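PDB 5KLP: Serine/threonine-protein acetyltransferase HopZ1a from Pseudomonas syringae pv. syringae, which transfers acetyl groups from acetyl-CoA to serine, threonine and lysine residues of proteins, with inositol hexakisphosphate as cofactor, impairing host microtubules and immunity. Local coordinates for residues T142-I147 with M191-Y196; A249-D254 with Y271-R276; A265-A270 with N295-N300. The protein carries 10 engineered substitutions. All blocks are in the same frame, centred on the assembly; numbering follows the deposited sequence.

Interaction 1 of 3, residues T142-I147 with M191-Y196; sequences TEPAVI and MYSLNY
P144, the first residue after strand 138-143, pushes its ring into the notch between Y192 and Y196, which stand one turn apart on helix 189-202. The ring passes alongside Y192 in the opposite direction, and its CB-CG edge meets both tyrosines: P144 CB is 3.6 Å from Y192 CB, and P144 CG, approaching obliquely, 3.9 Å from Y196 CE2. Two residues earlier, T142 extends the contact to Y196: T142 OG1, in the crowded position between its backbone N and carbonyl carbon, reaches the edge of the Y196 ring at CD2 (3.4 Å) while hydrogen-bonded to M126 O. The tyrosine hydroxyls go past this packed zone, Y192 OH to H263 O and Y196 OH to F260 O and T180 OG1. Contact thins out quickly beyond P144, where A145 and V146 are partly exposed. E143, buried between T142 and P144, directs its side chain away from the helix; its OE1 accepts from A145 N (2.9 Å) through the anti lone pair, and OE2 is hydrogen-bonded to H158 NE2 and Q154 NE2. E143 is an active-site residue with H123 and C189, which begins helix 189-202; this helix against the central sheet frames a clan CA cysteine-protease-like catalytic centre.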
loop_
_atom_site.group_PDB
_atom_site.type_symbol
_atom_site.label_atom_id
_atom_site.label_comp_id
_atom_site.label_asym_id
_atom_site.label_seq_id
_atom_site.Cartn_x
_atom_site.Cartn_y
_atom_site.Cartn_z
ATOM N N THR A 142 -2.226 -0.535 -6.196
ATOM C CA THR A 142 -2.981 -0.116 -5.010
ATOM C C THR A 142 -2.447 1.228 -4.549
ATOM O O THR A 142 -1.264 1.366 -4.196
ATOM C CB THR A 142 -2.880 -1.126 -3.847
ATOM O OG1 THR A 142 -1.503 -1.260 -3.465
ATOM C CG2 THR A 142 -3.412 -2.490 -4.251
ATOM N N GLU A 143 -3.334 2.212 -4.583
ATOM C CA GLU A 143 -3.071 3.576 -4.146
ATOM C C GLU A 143 -3.598 3.726 -2.722
ATOM O O GLU A 143 -4.807 3.750 -2.516
ATOM C CB GLU A 143 -3.773 4.572 -5.089
ATOM C CG GLU A 143 -3.821 6.014 -4.584
ATOM C CD GLU A 143 -2.431 6.592 -4.347
ATOM O OE1 GLU A 143 -1.995 6.645 -3.168
ATOM O OE2 GLU A 143 -1.784 6.993 -5.353
ATOM N N PRO A 144 -2.701 3.792 -1.729
ATOM C CA PRO A 144 -3.135 3.889 -0.330
ATOM C C PRO A 144 -3.767 5.230 0.026
ATOM O O PRO A 144 -4.472 5.324 1.034
ATOM C CB PRO A 144 -1.830 3.693 0.457
ATOM C CG PRO A 144 -0.906 3.039 -0.492
ATOM C CD PRO A 144 -1.243 3.624 -1.833
ATOM N N ALA A 145 -3.490 6.269 -0.749
ATOM C CA ALA A 145 -4.103 7.573 -0.464
ATOM C C ALA A 145 -5.190 7.854 -1.504
ATOM O O ALA A 145 -6.209 7.158 -1.530
ATOM C CB ALA A 145 -3.051 8.685 -0.428
ATOM N N VAL A 146 -4.974 8.832 -2.385
ATOM C CA VAL A 146 -5.981 9.153 -3.398
ATOM C C VAL A 146 -5.356 9.223 -4.784
ATOM O O VAL A 146 -4.177 9.564 -4.931
ATOM C CB VAL A 146 -6.692 10.488 -3.097
ATOM C CG1 VAL A 146 -7.539 10.367 -1.837
ATOM C CG2 VAL A 146 -5.680 11.638 -2.965
ATOM N N ILE A 147 -6.140 8.881 -5.800
ATOM C CA ILE A 147 -5.650 8.899 -7.170
ATOM C C ILE A 147 -5.377 10.319 -7.658
ATOM O O ILE A 147 -4.349 10.590 -8.290
ATOM C CB ILE A 147 -6.644 8.209 -8.130
ATOM C CG1 ILE A 147 -6.631 6.696 -7.886
ATOM C CG2 ILE A 147 -6.284 8.510 -9.584
ATOM C CD1 ILE A 147 -7.729 5.933 -8.640
HETATM N N MSE A 191 5.243 2.694 4.026
HETATM C CA MSE A 191 4.797 1.668 4.966
HETATM C C MSE A 191 3.462 1.063 4.506
HETATM O O MSE A 191 3.277 -0.153 4.598
HETATM C CB MSE A 191 4.672 2.242 6.384
HETATM C CG MSE A 191 6.023 2.448 7.085
HETATM SE SE MSE A 191 7.078 0.763 7.118
HETATM C CE MSE A 191 8.431 1.249 5.772
ATOM N N TYR A 192 2.540 1.890 4.008
ATOM C CA TYR A 192 1.278 1.341 3.484
ATOM C C TYR A 192 1.563 0.434 2.293
ATOM O O TYR A 192 0.995 -0.643 2.171
ATOM C CB TYR A 192 0.292 2.443 3.063
ATOM C CG TYR A 192 -0.474 3.039 4.221
ATOM C CD1 TYR A 192 -1.568 2.385 4.768
ATOM C CD2 TYR A 192 -0.075 4.250 4.792
ATOM C CE1 TYR A 192 -2.264 2.931 5.852
ATOM C CE2 TYR A 192 -0.759 4.798 5.860
ATOM C CZ TYR A 192 -1.853 4.138 6.382
ATOM O OH TYR A 192 -2.527 4.691 7.449
ATOM N N SER A 193 2.457 0.878 1.416
ATOM C CA SER A 193 2.770 0.102 0.225
ATOM C C SER A 193 3.424 -1.232 0.583
ATOM O O SER A 193 3.124 -2.258 -0.030
ATOM C CB SER A 193 3.677 0.912 -0.716
ATOM O OG SER A 193 3.008 2.070 -1.205
ATOM N N LEU A 194 4.340 -1.209 1.552
ATOM C CA LEU A 194 4.989 -2.439 2.009
ATOM C C LEU A 194 3.957 -3.362 2.644
ATOM O O LEU A 194 3.902 -4.556 2.344
ATOM C CB LEU A 194 6.131 -2.128 2.995
ATOM C CG LEU A 194 6.804 -3.334 3.653
ATOM C CD1 LEU A 194 7.373 -4.265 2.585
ATOM C CD2 LEU A 194 7.910 -2.910 4.639
ATOM N N ASN A 195 3.129 -2.809 3.520
ATOM C CA ASN A 195 2.085 -3.616 4.141
ATOM C C ASN A 195 1.157 -4.198 3.093
ATOM O O ASN A 195 0.760 -5.359 3.174
ATOM C CB ASN A 195 1.270 -2.797 5.149
ATOM C CG ASN A 195 0.236 -3.648 5.877
ATOM O OD1 ASN A 195 -0.907 -3.741 5.453
ATOM N ND2 ASN A 195 0.655 -4.293 6.965
ATOM N N TYR A 196 0.828 -3.384 2.097
ATOM C CA TYR A 196 -0.079 -3.797 1.041
ATOM C C TYR A 196 0.486 -4.942 0.205
ATOM O O TYR A 196 -0.255 -5.839 -0.222
ATOM C CB TYR A 196 -0.414 -2.600 0.149
ATOM C CG TYR A 196 -1.548 -1.742 0.692
ATOM C CD1 TYR A 196 -2.012 -1.897 2.007
ATOM C CD2 TYR A 196 -2.184 -0.807 -0.123
ATOM C CE1 TYR A 196 -3.056 -1.129 2.497
ATOM C CE2 TYR A 196 -3.239 -0.034 0.353
ATOM C CZ TYR A 196 -3.673 -0.202 1.660
ATOM O OH TYR A 196 -4.725 0.566 2.112
#

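Interaction 2 of 3, residues A249-D254 with Y271-R276; sequences AAFGAD and YYLMKR. Engineered in segment 271-276: Y271 (natural residue Lys), Y272 (natural residue Gln).
R276, just beyond helix 267-274, reaches across to the turn that follows strand 248-251 and makes the largest contribution to this contact. Its CB points toward the opposite segment, and CG is set opposite the carbonyl carbon, on the side of its own backbone N. The chain runs on nearly straight through CD and then bends at chi3 (81°), which lays the guanidinium flat beside A253. NE comes first, 4.0 Å from A253 CB, so the methyl sits over one face of the group, toward its rim. CZ follows, and A253 O also lies over a face, 3.7 Å from NH2; that carbonyl is itself hydrogen-bonded to R280. NH1 turns to a salt bridge with D278. NH2, at the tip, meets D254 OD1 at only 2.5 Å, near the guanidinium plane. This salt bridge is short but badly aimed: the N-H...O angle is 122°, the hydrogen bond is weak, and the carboxylate is turned 51° from the guanidinium plane. D254 is held from its other oxygen as well, OD2 pairing with R228 and S225, so the carboxylate probably links two positive charges.

Beside this polar end lies an apolar one. L273 turns CD2 into the corner made by A253 and F251, 3.8 Å from A253 CB and, more loosely, 4.3 Å from F251 CE2 at the edge of the phenyl ring. Y261 from the intervening loop touches both F251 and L273. The contact thus ties the C-terminal part of helix 267-274 to the exit of strand 248-251, an outermost strand of the mixed central sheet, with helix 222-225 and its S225 alongside the turn.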
loop_
_atom_site.group_PDB
_atom_site.type_symbol
_atom_site.label_atom_id
_atom_site.label_comp_id
_atom_site.label_asym_id
_atom_site.label_seq_id
_atom_site.Cartn_x
_atom_site.Cartn_y
_atom_site.Cartn_z
ATOM N N ALA A 249 -10.381 1.651 -12.468
ATOM C CA ALA A 249 -10.224 2.165 -11.124
ATOM C C ALA A 249 -11.414 1.778 -10.256
ATOM O O ALA A 249 -12.547 1.685 -10.733
ATOM C CB ALA A 249 -10.049 3.684 -11.162
ATOM N N ALA A 250 -11.154 1.574 -8.973
ATOM C CA ALA A 250 -12.213 1.269 -8.024
ATOM C C ALA A 250 -11.781 1.664 -6.630
ATOM O O ALA A 250 -10.595 1.904 -6.365
ATOM C CB ALA A 250 -12.578 -0.210 -8.065
ATOM N N PHE A 251 -12.760 1.747 -5.741
ATOM C CA PHE A 251 -12.493 2.046 -4.349
ATOM C C PHE A 251 -12.116 0.770 -3.624
ATOM O O PHE A 251 -12.721 -0.286 -3.860
ATOM C CB PHE A 251 -13.705 2.710 -3.704
ATOM C CG PHE A 251 -13.513 3.012 -2.257
ATOM C CD1 PHE A 251 -12.576 3.944 -1.858
ATOM C CD2 PHE A 251 -14.280 2.376 -1.295
ATOM C CE1 PHE A 251 -12.401 4.232 -0.521
ATOM C CE2 PHE A 251 -14.109 2.662 0.051
ATOM C CZ PHE A 251 -13.165 3.586 0.433
ATOM N N GLY A 252 -11.112 0.870 -2.757
ATOM C CA GLY A 252 -10.536 -0.288 -2.088
ATOM C C GLY A 252 -11.524 -1.227 -1.407
ATOM O O GLY A 252 -11.465 -2.437 -1.616
ATOM N N ALA A 253 -12.436 -0.677 -0.605
ATOM C CA ALA A 253 -13.377 -1.501 0.154
ATOM C C ALA A 253 -14.294 -2.331 -0.739
ATOM O O ALA A 253 -14.800 -3.364 -0.308
ATOM C CB ALA A 253 -14.215 -0.637 1.084
ATOM N N ASP A 254 -14.501 -1.890 -1.978
ATOM C CA ASP A 254 -15.379 -2.614 -2.896
ATOM C C ASP A 254 -14.753 -3.881 -3.465
ATOM O O ASP A 254 -15.471 -4.821 -3.784
ATOM C CB ASP A 254 -15.820 -1.706 -4.050
ATOM C CG ASP A 254 -16.836 -0.668 -3.611
ATOM O OD1 ASP A 254 -17.623 -0.966 -2.688
ATOM O OD2 ASP A 254 -16.848 0.445 -4.169
ATOM N N TYR A 271 -15.632 3.381 11.007
ATOM C CA TYR A 271 -17.035 3.310 11.381
ATOM C C TYR A 271 -17.929 3.126 10.148
ATOM O O TYR A 271 -18.772 2.226 10.124
ATOM C CB TYR A 271 -17.443 4.560 12.176
ATOM C CG TYR A 271 -18.934 4.682 12.390
ATOM C CD1 TYR A 271 -19.567 4.002 13.421
ATOM C CD2 TYR A 271 -19.707 5.484 11.562
ATOM C CE1 TYR A 271 -20.926 4.104 13.613
ATOM C CE2 TYR A 271 -21.072 5.592 11.753
ATOM C CZ TYR A 271 -21.671 4.896 12.784
ATOM O OH TYR A 271 -23.028 4.993 12.983
ATOM N N TYR A 272 -17.751 3.962 9.126
ATOM C CA TYR A 272 -18.601 3.876 7.935
ATOM C C TYR A 272 -18.348 2.612 7.103
ATOM O O TYR A 272 -19.272 2.063 6.504
ATOM C CB TYR A 272 -18.438 5.129 7.063
ATOM C CG TYR A 272 -18.929 6.374 7.778
ATOM C CD1 TYR A 272 -20.266 6.522 8.095
ATOM C CD2 TYR A 272 -18.051 7.382 8.155
ATOM C CE1 TYR A 272 -20.726 7.635 8.775
ATOM C CE2 TYR A 272 -18.500 8.506 8.836
ATOM C CZ TYR A 272 -19.841 8.626 9.137
ATOM O OH TYR A 272 -20.301 9.734 9.806
ATOM N N LEU A 273 -17.107 2.148 7.064
ATOM C CA LEU A 273 -16.800 0.920 6.342
ATOM C C LEU A 273 -17.555 -0.266 6.948
ATOM O O LEU A 273 -18.087 -1.105 6.225
ATOM C CB LEU A 273 -15.292 0.663 6.345
ATOM C CG LEU A 273 -14.508 1.632 5.452
ATOM C CD1 LEU A 273 -13.039 1.304 5.476
ATOM C CD2 LEU A 273 -15.049 1.547 4.045
HETATM N N MSE A 274 -17.606 -0.324 8.278
HETATM C CA MSE A 274 -18.328 -1.396 8.972
HETATM C C MSE A 274 -19.838 -1.322 8.804
HETATM O O MSE A 274 -20.550 -2.276 9.113
HETATM C CB MSE A 274 -18.002 -1.386 10.462
HETATM C CG MSE A 274 -16.595 -1.830 10.785
HETATM SE SE MSE A 274 -16.457 -2.289 12.685
HETATM C CE MSE A 274 -17.542 -3.922 12.673
ATOM N N LYS A 275 -20.324 -0.187 8.319
ATOM C CA LYS A 275 -21.758 0.016 8.127
ATOM C C LYS A 275 -22.210 -0.470 6.762
ATOM O O LYS A 275 -23.401 -0.554 6.491
ATOM C CB LYS A 275 -22.103 1.498 8.298
ATOM C CG LYS A 275 -22.054 1.980 9.734
ATOM C CD LYS A 275 -22.942 3.204 9.966
ATOM C CE LYS A 275 -24.125 3.273 9.012
ATOM N NZ LYS A 275 -24.927 4.512 9.233
ATOM N N ARG A 276 -21.251 -0.783 5.898
ATOM C CA ARG A 276 -21.564 -1.231 4.550
ATOM C C ARG A 276 -22.405 -2.504 4.594
ATOM O O ARG A 276 -22.084 -3.445 5.315
ATOM C CB ARG A 276 -20.278 -1.439 3.736
ATOM C CG ARG A 276 -19.484 -0.140 3.528
ATOM C CD ARG A 276 -18.086 -0.378 2.937
ATOM N NE ARG A 276 -18.145 -0.565 1.491
ATOM C CZ ARG A 276 -18.121 -1.757 0.908
ATOM N NH1 ARG A 276 -18.031 -2.848 1.663
ATOM N NH2 ARG A 276 -18.196 -1.861 -0.415
#

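Interaction 3 of 3, residues A265-A270 with N295-N300; sequences ASLTQA and NLVQRN. With IHP (inositol hexakisphosphate), chain D.
The first turns of two short helices, 267-274 and 296-302, come within 5.4 Å at the CA atoms of A270 and V297, a close approach that suits the small methyl of A270. That methyl is the low bump of its helix, facing a shallow hollow bounded by L296, V297 and N300. V297 CG2 laps over the carbonyl of A270, 3.7 Å from A270 C and 4.0 Å from A270 CB. L296 borders the hollow with CG, 4.4 Å from A270 CB, its chi1 of -147° lying away from the usual staggered values.

One turn further on, N300 is the taller projection. With CG anti to its backbone N, the amide crosses L267 at about a right angle and fits against the start of the other helix: OD1 rests 3.3 Å from L267 CB, while ND2 lies 3.3 Å from S266 O at an angle too poor for a hydrogen bond. L267 CD1 makes a loose contact with V297 CG1 (4.4 Å).

Both helices begin with a side-chain cap. S266 OG accepts from Q269 N, and N295 with Q298 forms a capping box, N295 OD1 taking Q298 N and Q298 OE1 taking N295 N. A265 to T268 belong to the CoA site of this protein, so this helix start probably borders acetyl-CoA when it binds.

R299 leaves the other helix away from this seam and extends to the inositol hexakisphosphate. Its NH1 and NH2 grip two oxygens of a single phosphate, NH1 to O34 at 2.7 Å (168°) and NH2 to O24, with that phosphorus in the guanidinium plane. O43 of the next phosphate sits over one face, and NH2 is also hydrogen-bonded to S324 OG.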
loop_
_atom_site.group_PDB
_atom_site.type_symbol
_atom_site.label_atom_id
_atom_site.label_comp_id
_atom_site.label_asym_id
_atom_site.label_seq_id
_atom_site.Cartn_x
_atom_site.Cartn_y
_atom_site.Cartn_z
ATOM N N ALA A 265 -5.918 5.463 9.091
ATOM C CA ALA A 265 -5.753 6.473 10.131
ATOM C C ALA A 265 -7.090 6.874 10.736
ATOM O O ALA A 265 -7.187 7.099 11.938
ATOM C CB ALA A 265 -5.036 7.695 9.575
ATOM N N SER A 266 -8.129 6.928 9.908
ATOM C CA SER A 266 -9.380 7.552 10.321
ATOM C C SER A 266 -10.328 6.632 11.104
ATOM O O SER A 266 -10.764 5.579 10.618
ATOM C CB SER A 266 -10.111 8.108 9.091
ATOM O OG SER A 266 -11.398 8.578 9.448
ATOM N N LEU A 267 -10.660 7.058 12.313
ATOM C CA LEU A 267 -11.664 6.368 13.111
ATOM C C LEU A 267 -13.040 6.394 12.420
ATOM O O LEU A 267 -13.770 5.402 12.409
ATOM C CB LEU A 267 -11.754 7.009 14.500
ATOM C CG LEU A 267 -12.998 6.680 15.318
ATOM C CD1 LEU A 267 -13.091 5.180 15.607
ATOM C CD2 LEU A 267 -13.021 7.491 16.602
ATOM N N THR A 268 -13.403 7.526 11.834
ATOM C CA THR A 268 -14.739 7.621 11.253
ATOM C C THR A 268 -14.837 6.780 9.976
ATOM O O THR A 268 -15.876 6.178 9.706
ATOM C CB THR A 268 -15.140 9.077 10.973
ATOM O OG1 THR A 268 -14.139 9.720 10.181
ATOM C CG2 THR A 268 -15.300 9.812 12.288
ATOM N N GLN A 269 -13.763 6.733 9.195
ATOM C CA GLN A 269 -13.746 5.856 8.021
ATOM C C GLN A 269 -14.067 4.413 8.426
ATOM O O GLN A 269 -14.941 3.766 7.836
ATOM C CB GLN A 269 -12.388 5.923 7.321
ATOM C CG GLN A 269 -12.247 5.048 6.086
ATOM C CD GLN A 269 -10.841 5.104 5.546
ATOM O OE1 GLN A 269 -9.892 4.656 6.203
ATOM N NE2 GLN A 269 -10.684 5.686 4.359
ATOM N N ALA A 270 -13.376 3.938 9.458
ATOM C CA ALA A 270 -13.584 2.592 9.983
ATOM C C ALA A 270 -15.041 2.385 10.353
ATOM O O ALA A 270 -15.614 1.343 10.046
ATOM C CB ALA A 270 -12.691 2.338 11.187
ATOM N N ASN A 295 -12.454 -6.149 15.627
ATOM C CA ASN A 295 -12.891 -5.643 14.333
ATOM C C ASN A 295 -12.183 -4.332 14.014
ATOM O O ASN A 295 -11.405 -3.823 14.818
ATOM C CB ASN A 295 -14.422 -5.482 14.278
ATOM C CG ASN A 295 -14.963 -4.468 15.281
ATOM O OD1 ASN A 295 -14.359 -3.426 15.533
ATOM N ND2 ASN A 295 -16.131 -4.770 15.842
ATOM N N LEU A 296 -12.472 -3.788 12.839
ATOM C CA LEU A 296 -11.791 -2.601 12.343
ATOM C C LEU A 296 -11.910 -1.393 13.285
ATOM O O LEU A 296 -10.935 -0.686 13.520
ATOM C CB LEU A 296 -12.348 -2.258 10.964
ATOM C CG LEU A 296 -11.460 -1.637 9.902
ATOM C CD1 LEU A 296 -10.125 -2.377 9.774
ATOM C CD2 LEU A 296 -12.231 -1.649 8.585
ATOM N N VAL A 297 -13.101 -1.140 13.816
ATOM C CA VAL A 297 -13.244 -0.009 14.726
ATOM C C VAL A 297 -12.482 -0.239 16.044
ATOM O O VAL A 297 -11.828 0.666 16.558
ATOM C CB VAL A 297 -14.721 0.292 15.007
ATOM C CG1 VAL A 297 -14.854 1.201 16.209
ATOM C CG2 VAL A 297 -15.358 0.939 13.762
ATOM N N GLN A 298 -12.539 -1.455 16.570
ATOM C CA GLN A 298 -11.845 -1.756 17.816
ATOM C C GLN A 298 -10.342 -1.622 17.633
ATOM O O GLN A 298 -9.643 -1.122 18.514
ATOM C CB GLN A 298 -12.194 -3.160 18.304
ATOM C CG GLN A 298 -13.642 -3.292 18.786
ATOM C CD GLN A 298 -14.046 -4.730 18.985
ATOM O OE1 GLN A 298 -13.591 -5.620 18.265
ATOM N NE2 GLN A 298 -14.888 -4.976 19.979
ATOM N N ARG A 299 -9.848 -2.058 16.479
ATOM C CA ARG A 299 -8.430 -1.938 16.199
ATOM C C ARG A 299 -8.020 -0.476 16.149
ATOM O O ARG A 299 -7.042 -0.074 16.797
ATOM C CB ARG A 299 -8.058 -2.632 14.885
ATOM C CG ARG A 299 -6.586 -2.465 14.597
ATOM C CD ARG A 299 -6.114 -3.076 13.288
ATOM N NE ARG A 299 -4.695 -2.765 13.172
ATOM C CZ ARG A 299 -3.716 -3.506 13.685
ATOM N NH1 ARG A 299 -3.983 -4.641 14.319
ATOM N NH2 ARG A 299 -2.456 -3.109 13.550
ATOM N N ASN A 300 -8.795 0.319 15.413
ATOM C CA ASN A 300 -8.517 1.738 15.273
ATOM C C ASN A 300 -8.438 2.418 16.630
ATOM O O ASN A 300 -7.515 3.196 16.892
ATOM C CB ASN A 300 -9.589 2.417 14.414
ATOM C CG ASN A 300 -9.224 3.847 14.050
ATOM O OD1 ASN A 300 -9.322 4.753 14.879
ATOM N ND2 ASN A 300 -8.794 4.056 12.807
HETATM C C1 IHP D . 1.962 -10.411 11.878
HETATM C C2 IHP D . 1.451 -9.064 11.193
HETATM C C3 IHP D . 0.665 -7.949 11.984
HETATM C C4 IHP D . 0.331 -8.342 13.499
HETATM C C5 IHP D . 0.345 -9.811 13.878
HETATM C C6 IHP D . 1.710 -10.321 13.436
HETATM O O11 IHP D . 1.469 -11.484 11.315
HETATM P P1 IHP D . 2.236 -12.803 10.579
HETATM O O21 IHP D . 1.447 -13.239 9.347
HETATM O O31 IHP D . 2.292 -13.981 11.557
HETATM O O41 IHP D . 3.662 -12.536 10.126
HETATM O O12 IHP D . 0.875 -9.271 9.960
HETATM P P2 IHP D . 1.655 -8.601 8.628
HETATM O O22 IHP D . 3.083 -9.176 8.519
HETATM O O32 IHP D . 0.936 -8.823 7.292
HETATM O O42 IHP D . 1.842 -7.085 8.878
HETATM O O13 IHP D . -0.400 -7.734 11.318
HETATM P P3 IHP D . -1.082 -6.421 10.511
HETATM O O23 IHP D . -0.299 -5.783 9.363
HETATM O O33 IHP D . -2.229 -7.250 9.936
HETATM O O43 IHP D . -1.599 -5.322 11.434
HETATM O O14 IHP D . -0.812 -7.781 13.918
HETATM P P4 IHP D . -0.860 -6.415 14.789
HETATM O O24 IHP D . -0.665 -5.179 13.910
HETATM O O34 IHP D . -2.177 -6.280 15.581
HETATM O O44 IHP D . 0.271 -6.401 15.835
HETATM O O15 IHP D . -0.722 -10.537 13.507
HETATM P P5 IHP D . -1.845 -11.190 14.613
HETATM O O25 IHP D . -1.654 -10.578 16.005
HETATM O O35 IHP D . -3.301 -10.886 14.164
HETATM O O45 IHP D . -1.707 -12.709 14.758
HETATM O O16 IHP D . 1.988 -11.483 14.023
HETATM P P6 IHP D . 3.477 -11.955 14.506
HETATM O O26 IHP D . 4.263 -10.762 15.045
HETATM O O36 IHP D . 3.395 -13.031 15.604
HETATM O O46 IHP D . 4.259 -12.566 13.338
#

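How the interactions relate
Along the chain interaction 1 closes before the others open, whereas interactions 2 and 3 interlace, their segments alternating and sharing helix 267-274. Interaction 1 lies near the centre of the chain; the centres of interactions 2 and 3 lie about 15 and 17 Å from that of interaction 1, and about 12 Å from each other. Interactions 1 and 2 reach the same mixed sheet and touch where I147 CD1 packs on A249 CB. Y192 OH approaches A265 N between interactions 1 and 3, and selenomethionine M274 lies against N295 and V297 between 2 and 3. The adjoining contacts place the active-site residue E143, the CoA-binding A265-T268 and the cofactor ligand R299 in one connected region of the fold.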